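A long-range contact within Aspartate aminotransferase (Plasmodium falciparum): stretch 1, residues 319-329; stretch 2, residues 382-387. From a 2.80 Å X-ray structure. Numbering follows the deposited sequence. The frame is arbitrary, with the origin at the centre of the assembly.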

ATOM      1  N   GLN A 319     -25.007  -6.888 -17.895  1.00 80.98           N
ATOM      2  CA  GLN A 319     -26.130  -7.590 -18.516  1.00 83.00           C
ATOM      3  C   GLN A 319     -26.118  -9.051 -18.043  1.00 82.47           C
ATOM      4  O   GLN A 319     -27.029  -9.479 -17.340  1.00 82.13           O
ATOM      5  N   ARG A 320     -25.059  -9.793 -18.377  1.00 82.61           N
ATOM      6  CA  ARG A 320     -25.004 -11.227 -18.089  1.00 82.46           C
ATOM      7  C   ARG A 320     -25.326 -11.496 -16.623  1.00 79.80           C
ATOM      8  O   ARG A 320     -26.116 -12.387 -16.310  1.00 80.36           O
ATOM      9  N   ILE A 321     -24.725 -10.706 -15.738  1.00 77.06           N
ATOM     10  CA  ILE A 321     -24.960 -10.830 -14.309  1.00 74.10           C
ATOM     11  C   ILE A 321     -26.437 -10.646 -13.986  1.00 73.44           C
ATOM     12  O   ILE A 321     -27.066 -11.593 -13.525  1.00 73.57           O
ATOM     13  N   THR A 322     -27.014  -9.473 -14.255  1.00 72.55           N
ATOM     14  CA  THR A 322     -28.406  -9.271 -13.850  1.00 71.40           C
ATOM     15  C   THR A 322     -29.304 -10.338 -14.488  1.00 72.54           C
ATOM     16  O   THR A 322     -30.323 -10.700 -13.911  1.00 72.69           O
ATOM     17  N   ASN A 323     -28.883 -10.873 -15.639  1.00 73.45           N
ATOM     18  CA  ASN A 323     -29.576 -11.998 -16.308  1.00 74.77           C
ATOM     19  C   ASN A 323     -29.459 -13.297 -15.507  1.00 73.73           C
ATOM     20  O   ASN A 323     -30.463 -13.930 -15.173  1.00 73.88           O
ATOM     21  N   ASN A 324     -28.222 -13.682 -15.208  1.00 72.58           N
ATOM     22  CA  ASN A 324     -27.912 -14.779 -14.294  1.00 71.58           C
ATOM     23  C   ASN A 324     -28.734 -14.763 -12.973  1.00 69.93           C
ATOM     24  O   ASN A 324     -29.163 -15.809 -12.498  1.00 70.14           O
ATOM     25  N   ARG A 325     -28.935 -13.577 -12.389  1.00 68.18           N
ATOM     26  CA  ARG A 325     -29.780 -13.386 -11.198  1.00 66.28           C
ATOM     27  C   ARG A 325     -31.260 -13.670 -11.472  1.00 66.93           C
ATOM     28  O   ARG A 325     -31.934 -14.336 -10.674  1.00 66.98           O
ATOM     29  N   ILE A 326     -31.771 -13.148 -12.583  1.00 67.32           N
ATOM     30  CA  ILE A 326     -33.138 -13.462 -13.017  1.00 67.98           C
ATOM     31  C   ILE A 326     -33.325 -14.980 -13.146  1.00 68.56           C
ATOM     32  O   ILE A 326     -34.179 -15.552 -12.477  1.00 68.37           O
ATOM     33  N   LEU A 327     -32.493 -15.621 -13.969  1.00 69.25           N
ATOM     34  CA  LEU A 327     -32.524 -17.074 -14.150  1.00 70.18           C
ATOM     35  C   LEU A 327     -32.578 -17.783 -12.809  1.00 69.12           C
ATOM     36  O   LEU A 327     -33.420 -18.659 -12.586  1.00 70.31           O
ATOM     37  N   PHE A 328     -31.670 -17.394 -11.924  1.00 67.26           N
ATOM     38  CA  PHE A 328     -31.478 -18.068 -10.657  1.00 66.43           C
ATOM     39  C   PHE A 328     -32.766 -18.229  -9.822  1.00 66.59           C
ATOM     40  O   PHE A 328     -33.126 -19.347  -9.450  1.00 66.80           O
ATOM     41  N   PHE A 329     -33.460 -17.126  -9.545  1.00 66.63           N
ATOM     42  CA  PHE A 329     -34.678 -17.184  -8.729  1.00 67.06           C
ATOM     43  C   PHE A 329     -35.794 -17.899  -9.454  1.00 68.95           C
ATOM     44  O   PHE A 329     -36.727 -18.400  -8.829  1.00 69.58           O
ATOM     45  N   ASN A 382     -22.749 -14.511  -4.136  1.00 63.24           N
ATOM     46  CA  ASN A 382     -22.018 -14.240  -5.348  1.00 65.75           C
ATOM     47  C   ASN A 382     -22.743 -14.871  -6.539  1.00 67.62           C
ATOM     48  O   ASN A 382     -22.667 -16.084  -6.760  1.00 68.29           O
ATOM     49  N   VAL A 383     -23.459 -14.035  -7.289  1.00 69.53           N
ATOM     50  CA  VAL A 383     -24.274 -14.489  -8.402  1.00 71.84           C
ATOM     51  C   VAL A 383     -23.397 -14.947  -9.550  1.00 74.73           C
ATOM     52  O   VAL A 383     -23.697 -15.937 -10.199  1.00 75.83           O
ATOM     53  N   SER A 384     -22.297 -14.239  -9.775  1.00 77.37           N
ATOM     54  CA  SER A 384     -21.414 -14.502 -10.923  1.00 81.45           C
ATOM     55  C   SER A 384     -20.856 -15.929 -10.972  1.00 83.05           C
ATOM     56  O   SER A 384     -20.224 -16.319 -11.962  1.00 85.54           O
ATOM     57  N   GLY A 385     -21.110 -16.699  -9.913  1.00 82.65           N
ATOM     58  CA  GLY A 385     -20.606 -18.064  -9.808  1.00 84.91           C
ATOM     59  C   GLY A 385     -21.675 -19.129  -9.944  1.00 86.17           C
ATOM     60  O   GLY A 385     -21.556 -20.213  -9.365  1.00 86.20           O
ATOM     61  N   ILE A 386     -22.724 -18.826 -10.705  1.00 87.71           N
ATOM     62  CA  ILE A 386     -23.795 -19.794 -10.940  1.00 89.14           C
ATOM     63  C   ILE A 386     -23.871 -20.104 -12.434  1.00 93.10           C
ATOM     64  O   ILE A 386     -24.459 -19.344 -13.209  1.00 94.11           O
ATOM     65  N   THR A 387     -23.256 -21.213 -12.833  1.00 96.22           N
ATOM     66  CA  THR A 387     -23.235 -21.595 -14.237  1.00100.68           C
ATOM     67  C   THR A 387     -24.548 -22.270 -14.610  1.00101.89           C
ATOM     68  O   THR A 387     -25.299 -22.719 -13.743  1.00100.21           O
TER

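The contact sets one face of residues 319-329 of a longer helix against a short irregular segment, and three side chains carry most of it: Val383 and Ile386 from the segment, Asn324 from the helix. All three point their CA-to-CB bonds toward the other stretch.

Val383 covers the most surface. In its t rotamer it brings CG1 up to the helix between residues one turn apart. Val383 CG1 lies 3.8 Å from Arg325 N, 4.1 Å from Ile321 O and 3.9 Å from Asn324 CB, so it packs as much on helical backbone as on side chains. The N and O it approaches already pair with each other, Arg325 N donating to Ile321 O at 3.0 Å. Ile321 (m, t) points sideways and adds CG2 at 4.4 Å from Val383 CG1.

Ile386 (m, t) works one turn further along. Its CD1 sits over one face of the Phe328 ring, 4.0 Å from the centroid and 19° off the ring normal, a CH-pi contact; the closest pair is Phe328 CD1 to Ile386 CD1 at 3.8 Å. The t rotamer of Phe328 presents that ring to the segment.

Beside these apolar contacts, Asn324 supplies the polar link. Its chi1 of -139° lies between wells, and Asn324 ND2 donates a hydrogen bond to Ile386 O at 3.1 Å. The same Asn324 ND2 is 3.2 Å from Val383 O, so the amide nitrogen sits close to two carbonyls of the turning segment.

At the earlier end of the helix stretch, Arg320 starts sideways, but its chain, t and t before a p turn at chi3, brings Arg320 NH2 to 4.0 Å from Ser384 CB, which meets the guanidinium at its edge. The rule to read here is economical: Val383 and Ile386 pack on the helix, one largely on its backbone and one on an aromatic face, and one amide donates to the loop backbone.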

ATOM      1  CB  GLN A 319     -26.113  -7.485 -20.057  1.00 85.72           C
ATOM      2  CG  GLN A 319     -25.510  -8.716 -20.792  1.00 88.78           C
ATOM      3  CD  GLN A 319     -25.639  -8.701 -22.325  1.00 93.79           C
ATOM      4  OE1 GLN A 319     -26.018  -7.696 -22.930  1.00 96.30           O
ATOM      5  NE2 GLN A 319     -25.313  -9.832 -22.953  1.00 95.88           N
ATOM      6  CB  ARG A 320     -23.646 -11.830 -18.470  1.00 83.22           C
ATOM      7  CG  ARG A 320     -23.530 -13.314 -18.114  1.00 85.69           C
ATOM      8  CD  ARG A 320     -22.097 -13.899 -18.235  1.00 89.69           C
ATOM      9  NE  ARG A 320     -21.173 -13.567 -17.132  1.00 89.61           N
ATOM     10  CZ  ARG A 320     -21.242 -14.012 -15.870  1.00 89.61           C
ATOM     11  NH1 ARG A 320     -22.223 -14.813 -15.456  1.00 90.21           N
ATOM     12  NH2 ARG A 320     -20.318 -13.624 -14.998  1.00 89.64           N
ATOM     13  CB  ILE A 321     -24.058  -9.895 -13.485  1.00 72.56           C
ATOM     14  CG1 ILE A 321     -22.609 -10.403 -13.536  1.00 72.59           C
ATOM     15  CG2 ILE A 321     -24.533  -9.839 -12.047  1.00 71.67           C
ATOM     16  CD1 ILE A 321     -21.549  -9.398 -13.113  1.00 71.42           C
ATOM     17  CB  THR A 322     -28.943  -7.820 -14.037  1.00 71.43           C
ATOM     18  OG1 THR A 322     -29.448  -7.654 -15.350  1.00 72.16           O
ATOM     19  CG2 THR A 322     -27.886  -6.776 -13.772  1.00 69.65           C
ATOM     20  CB  ASN A 323     -29.064 -12.219 -17.750  1.00 76.62           C
ATOM     21  CG  ASN A 323     -29.443 -11.075 -18.709  1.00 78.38           C
ATOM     22  OD1 ASN A 323     -30.100 -10.104 -18.319  1.00 77.95           O
ATOM     23  ND2 ASN A 323     -29.014 -11.190 -19.969  1.00 79.47           N
ATOM     24  CB  ASN A 324     -26.418 -14.736 -13.976  1.00 71.04           C
ATOM     25  CG  ASN A 324     -25.773 -16.113 -13.954  1.00 73.43           C
ATOM     26  OD1 ASN A 324     -26.260 -17.052 -14.599  1.00 76.41           O
ATOM     27  ND2 ASN A 324     -24.652 -16.237 -13.228  1.00 72.86           N
ATOM     28  CB  ARG A 325     -29.627 -11.958 -10.659  1.00 65.44           C
ATOM     29  CG  ARG A 325     -30.448 -11.649  -9.405  1.00 64.08           C
ATOM     30  CD  ARG A 325     -30.510 -10.158  -9.119  1.00 63.53           C
ATOM     31  NE  ARG A 325     -29.270  -9.635  -8.553  1.00 62.63           N
ATOM     32  CZ  ARG A 325     -28.255  -9.154  -9.270  1.00 64.54           C
ATOM     33  NH1 ARG A 325     -28.319  -9.130 -10.598  1.00 66.22           N
ATOM     34  NH2 ARG A 325     -27.166  -8.690  -8.662  1.00 64.29           N
ATOM     35  CB  ILE A 326     -33.522 -12.690 -14.311  1.00 69.20           C
ATOM     36  CG1 ILE A 326     -33.917 -11.266 -13.953  1.00 67.79           C
ATOM     37  CG2 ILE A 326     -34.648 -13.383 -15.092  1.00 70.57           C
ATOM     38  CD1 ILE A 326     -33.674 -10.302 -15.063  1.00 68.26           C
ATOM     39  CB  LEU A 327     -31.280 -17.555 -14.903  1.00 70.57           C
ATOM     40  CG  LEU A 327     -31.190 -18.997 -15.430  1.00 71.64           C
ATOM     41  CD1 LEU A 327     -29.748 -19.347 -15.691  1.00 71.65           C
ATOM     42  CD2 LEU A 327     -31.760 -20.027 -14.498  1.00 71.32           C
ATOM     43  CB  PHE A 328     -30.352 -17.385  -9.862  1.00 64.79           C
ATOM     44  CG  PHE A 328     -30.128 -17.973  -8.497  1.00 63.92           C
ATOM     45  CD1 PHE A 328     -29.708 -19.287  -8.347  1.00 63.67           C
ATOM     46  CD2 PHE A 328     -30.353 -17.212  -7.358  1.00 62.75           C
ATOM     47  CE1 PHE A 328     -29.516 -19.838  -7.079  1.00 63.10           C
ATOM     48  CE2 PHE A 328     -30.155 -17.754  -6.086  1.00 62.52           C
ATOM     49  CZ  PHE A 328     -29.738 -19.075  -5.948  1.00 61.87           C
ATOM     50  CB  PHE A 329     -35.126 -15.789  -8.283  1.00 66.65           C
ATOM     51  CG  PHE A 329     -34.119 -15.097  -7.415  1.00 65.28           C
ATOM     52  CD1 PHE A 329     -33.971 -15.454  -6.077  1.00 64.37           C
ATOM     53  CD2 PHE A 329     -33.300 -14.116  -7.938  1.00 64.94           C
ATOM     54  CE1 PHE A 329     -33.029 -14.849  -5.280  1.00 63.05           C
ATOM     55  CE2 PHE A 329     -32.354 -13.495  -7.146  1.00 64.24           C
ATOM     56  CZ  PHE A 329     -32.216 -13.865  -5.813  1.00 63.39           C
ATOM     57  CB  ASN A 382     -20.581 -14.746  -5.239  1.00 66.08           C
ATOM     58  CG  ASN A 382     -19.677 -14.118  -6.265  1.00 67.94           C
ATOM     59  OD1 ASN A 382     -19.844 -12.953  -6.607  1.00 68.15           O
ATOM     60  ND2 ASN A 382     -18.713 -14.885  -6.771  1.00 71.52           N
ATOM     61  CB  VAL A 383     -25.255 -13.391  -8.870  1.00 72.53           C
ATOM     62  CG1 VAL A 383     -25.762 -13.670 -10.275  1.00 74.87           C
ATOM     63  CG2 VAL A 383     -26.427 -13.283  -7.907  1.00 71.13           C
ATOM     64  CB  SER A 384     -20.272 -13.487 -10.960  1.00 81.96           C
ATOM     65  OG  SER A 384     -19.749 -13.306  -9.660  1.00 81.02           O
ATOM     66  CB  ILE A 386     -25.170 -19.313 -10.405  1.00 87.02           C
ATOM     67  CG1 ILE A 386     -25.110 -19.014  -8.906  1.00 83.86           C
ATOM     68  CG2 ILE A 386     -26.194 -20.385 -10.626  1.00 88.08           C
ATOM     69  CD1 ILE A 386     -26.158 -18.045  -8.417  1.00 80.70           C
ATOM     70  CB  THR A 387     -22.026 -22.521 -14.584  1.00103.21           C
ATOM     71  OG1 THR A 387     -20.828 -21.996 -14.002  1.00103.10           O
ATOM     72  CG2 THR A 387     -21.812 -22.630 -16.102  1.00107.28           C
TER